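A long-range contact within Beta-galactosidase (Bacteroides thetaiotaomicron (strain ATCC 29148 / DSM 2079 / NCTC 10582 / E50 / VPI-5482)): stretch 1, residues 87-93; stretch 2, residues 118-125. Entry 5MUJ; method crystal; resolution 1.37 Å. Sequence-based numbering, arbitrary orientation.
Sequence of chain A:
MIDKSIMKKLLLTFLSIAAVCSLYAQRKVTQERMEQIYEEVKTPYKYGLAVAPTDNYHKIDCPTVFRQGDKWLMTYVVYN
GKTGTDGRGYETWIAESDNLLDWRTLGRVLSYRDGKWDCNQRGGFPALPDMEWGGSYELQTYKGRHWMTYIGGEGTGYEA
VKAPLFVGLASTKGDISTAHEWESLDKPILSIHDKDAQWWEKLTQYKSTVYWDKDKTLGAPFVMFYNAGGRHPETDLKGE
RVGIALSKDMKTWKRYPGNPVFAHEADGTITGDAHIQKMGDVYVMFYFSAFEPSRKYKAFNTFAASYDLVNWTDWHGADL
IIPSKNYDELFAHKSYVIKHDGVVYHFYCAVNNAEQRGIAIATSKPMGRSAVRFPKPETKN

Stretch 1, residues 87-93: GRGYETW
Stretch 2 118-125: DCNQRGGF

Residues 87-93 and 118-125 run side by side in the same general direction; the strand segments that end the two stretches approach to 4.2 Å, with N-to-C directions 37° apart. The register places Tyr90 CA 4.6 Å from Gln121 CA and Glu91 CA 4.9 Å from Arg122 CA; together the stretches bury 469 Å².

A single backbone-to-backbone hydrogen bond joins them, from Arg122 N to Tyr90 O (2.8 Å, N-H...O 139°). The next rung is not completed: Thr92 N lies 3.3 Å from Arg122 O, but at a poor angle. That carbonyl instead accepts from the Thr92 hydroxyl, OG1 to Arg122 O being 2.7 Å, and receives a CA-H...O contact from Glu91 CA (3.4 Å).

Side chains supply the remaining hydrogen bonds. Thr92 (chi1 m, -53°), its CB directed toward the partner, also accepts through OG1 from Gly124 N at 2.7 Å, so one hydroxyl bridges two backbone groups. Gln121 (chi1 m, chi2 m) folds back so that OE1 accepts from Tyr90 N (3.0 Å, 165°). At the loop end, Arg88 is fully extended (chi1 to chi3 t, chi4 178°); its CB points sideways, but the extended chain brings its end nearer the second stretch, where NE donates to Asn120 OD1 (2.9 Å, 157°), which lies near the guanidinium plane, with Asn120 chi1 m.

Two glycines lie at close points of the contact. Gly89 (phi/psi 146/-169) sets its CA 3.1 Å from Asn120 O in a CA-H...O contact; a CB there would clash with that oxygen and with Gln121 NE2, and the backbone angles themselves call for glycine. Gly123 (-115/108) lies beside Tyr90 (chi1 m, -75°), with Tyr90 CB 4.0 Å from Gly123 N; an ideal CB on Gly123 would be a tight 3.0 Å from Tyr90 CD2.

Within the second stretch, Arg122 NH1 forms a salt bridge to Asp118 OD2 (2.9 Å), the arginine adopting chi1 -60°, chi2 -92° and chi3 -80°.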

# COMPACT_ATOMS: atom_id res chain seq x y z
N GLY A 87 -0.02 5.88 20.70
CA GLY A 87 -0.95 4.87 20.23
C GLY A 87 -0.37 3.50 20.46
O GLY A 87 0.82 3.34 20.63
N ARG A 88 -1.22 2.50 20.43
CA ARG A 88 -0.79 1.12 20.59
C ARG A 88 -0.15 0.59 19.30
O ARG A 88 0.84 -0.17 19.36
CB ARG A 88 -1.97 0.24 20.97
CG ARG A 88 -1.62 -1.23 21.12
CD ARG A 88 -2.74 -2.05 21.71
NE ARG A 88 -2.35 -3.46 21.84
CZ ARG A 88 -3.11 -4.43 22.35
NH1 ARG A 88 -4.35 -4.17 22.78
NH2 ARG A 88 -2.63 -5.68 22.42
N GLY A 89 -0.72 0.96 18.15
CA GLY A 89 -0.29 0.47 16.86
C GLY A 89 -1.43 0.31 15.87
O GLY A 89 -2.52 0.80 16.10
N TYR A 90 -1.15 -0.34 14.75
CA TYR A 90 -2.11 -0.62 13.71
C TYR A 90 -3.14 -1.70 14.02
O TYR A 90 -2.80 -2.77 14.55
CB TYR A 90 -1.38 -1.01 12.44
CG TYR A 90 -0.70 0.09 11.64
CD1 TYR A 90 -1.24 1.38 11.58
CD2 TYR A 90 0.43 -0.19 10.89
CE1 TYR A 90 -0.65 2.37 10.81
CE2 TYR A 90 1.05 0.80 10.14
CZ TYR A 90 0.51 2.08 10.10
OH TYR A 90 1.09 3.05 9.34
N GLU A 91 -4.42 -1.39 13.67
CA GLU A 91 -5.44 -2.40 13.34
C GLU A 91 -5.95 -2.18 11.92
O GLU A 91 -5.75 -1.13 11.34
CB GLU A 91 -6.63 -2.40 14.34
CG GLU A 91 -6.24 -2.74 15.77
CD GLU A 91 -7.39 -2.82 16.71
OE1 GLU A 91 -8.13 -1.79 16.86
OE2 GLU A 91 -7.60 -3.92 17.24
N THR A 92 -6.56 -3.22 11.36
CA THR A 92 -7.07 -3.16 10.02
C THR A 92 -8.59 -3.23 10.12
O THR A 92 -9.18 -4.08 10.80
CB THR A 92 -6.53 -4.27 9.16
OG1 THR A 92 -5.10 -4.29 9.24
CG2 THR A 92 -6.94 -4.12 7.69
N TRP A 93 -9.19 -2.30 9.38
CA TRP A 93 -10.65 -2.13 9.29
C TRP A 93 -11.07 -2.32 7.82
O TRP A 93 -10.28 -2.29 6.87
CB TRP A 93 -11.05 -0.73 9.78
CG TRP A 93 -10.80 -0.46 11.21
CD1 TRP A 93 -9.57 -0.37 11.83
CD2 TRP A 93 -11.75 -0.21 12.23
NE1 TRP A 93 -9.70 -0.11 13.17
CE2 TRP A 93 -11.04 -0.00 13.46
CE3 TRP A 93 -13.15 -0.16 12.25
CZ2 TRP A 93 -11.69 0.26 14.66
CZ3 TRP A 93 -13.78 0.07 13.43
CH2 TRP A 93 -13.08 0.32 14.61
N ASP A 118 2.57 -10.43 16.83
CA ASP A 118 2.01 -9.23 16.22
C ASP A 118 0.99 -8.56 17.15
O ASP A 118 0.01 -8.01 16.69
CB ASP A 118 1.38 -9.60 14.87
CG ASP A 118 0.36 -10.72 14.98
OD1 ASP A 118 0.05 -11.15 16.14
OD2 ASP A 118 -0.18 -11.15 13.91
N CYS A 119 1.18 -8.63 18.47
CA CYS A 119 0.13 -8.18 19.39
C CYS A 119 -0.24 -6.71 19.25
O CYS A 119 -1.40 -6.36 19.45
CB CYS A 119 0.50 -8.50 20.82
SG CYS A 119 2.04 -7.72 21.32
N ASN A 120 0.70 -5.85 18.86
CA ASN A 120 0.51 -4.38 18.83
C ASN A 120 0.41 -3.73 17.44
O ASN A 120 -0.07 -2.61 17.33
CB ASN A 120 1.63 -3.71 19.66
CG ASN A 120 1.52 -4.00 21.14
OD1 ASN A 120 0.41 -4.17 21.66
ND2 ASN A 120 2.65 -4.05 21.83
N GLN A 121 0.83 -4.44 16.38
CA GLN A 121 0.79 -3.93 15.00
C GLN A 121 0.20 -4.96 14.07
O GLN A 121 0.72 -6.06 13.96
CB GLN A 121 2.19 -3.57 14.49
CG GLN A 121 3.00 -2.67 15.43
CD GLN A 121 2.55 -1.21 15.38
OE1 GLN A 121 1.85 -0.81 14.47
NE2 GLN A 121 2.97 -0.42 16.33
N ARG A 122 -0.95 -4.61 13.48
CA ARG A 122 -1.73 -5.51 12.62
C ARG A 122 -2.25 -4.71 11.43
O ARG A 122 -3.44 -4.33 11.40
CB ARG A 122 -2.92 -6.11 13.41
CG ARG A 122 -2.50 -6.93 14.65
CD ARG A 122 -2.32 -8.41 14.41
NE ARG A 122 -3.60 -9.08 14.40
CZ ARG A 122 -3.91 -10.22 13.78
NH1 ARG A 122 -2.98 -10.93 13.13
NH2 ARG A 122 -5.16 -10.67 13.84
N GLY A 123 -1.40 -4.42 10.44
CA GLY A 123 -1.80 -3.54 9.32
C GLY A 123 -1.82 -4.30 8.02
O GLY A 123 -0.79 -4.53 7.39
N GLY A 124 -3.01 -4.58 7.48
CA GLY A 124 -3.18 -5.55 6.42
C GLY A 124 -3.48 -5.09 5.01
O GLY A 124 -4.06 -3.99 4.79
N PHE A 125 -3.15 -5.96 4.04
CA PHE A 125 -3.16 -5.68 2.63
C PHE A 125 -3.66 -6.93 1.90
O PHE A 125 -2.96 -7.92 1.70
CB PHE A 125 -1.79 -5.30 2.10
CG PHE A 125 -1.07 -4.30 2.95
CD1 PHE A 125 -1.41 -2.96 2.96
CD2 PHE A 125 -0.07 -4.73 3.78
CE1 PHE A 125 -0.74 -2.06 3.78
CE2 PHE A 125 0.62 -3.86 4.61
CZ PHE A 125 0.28 -2.52 4.62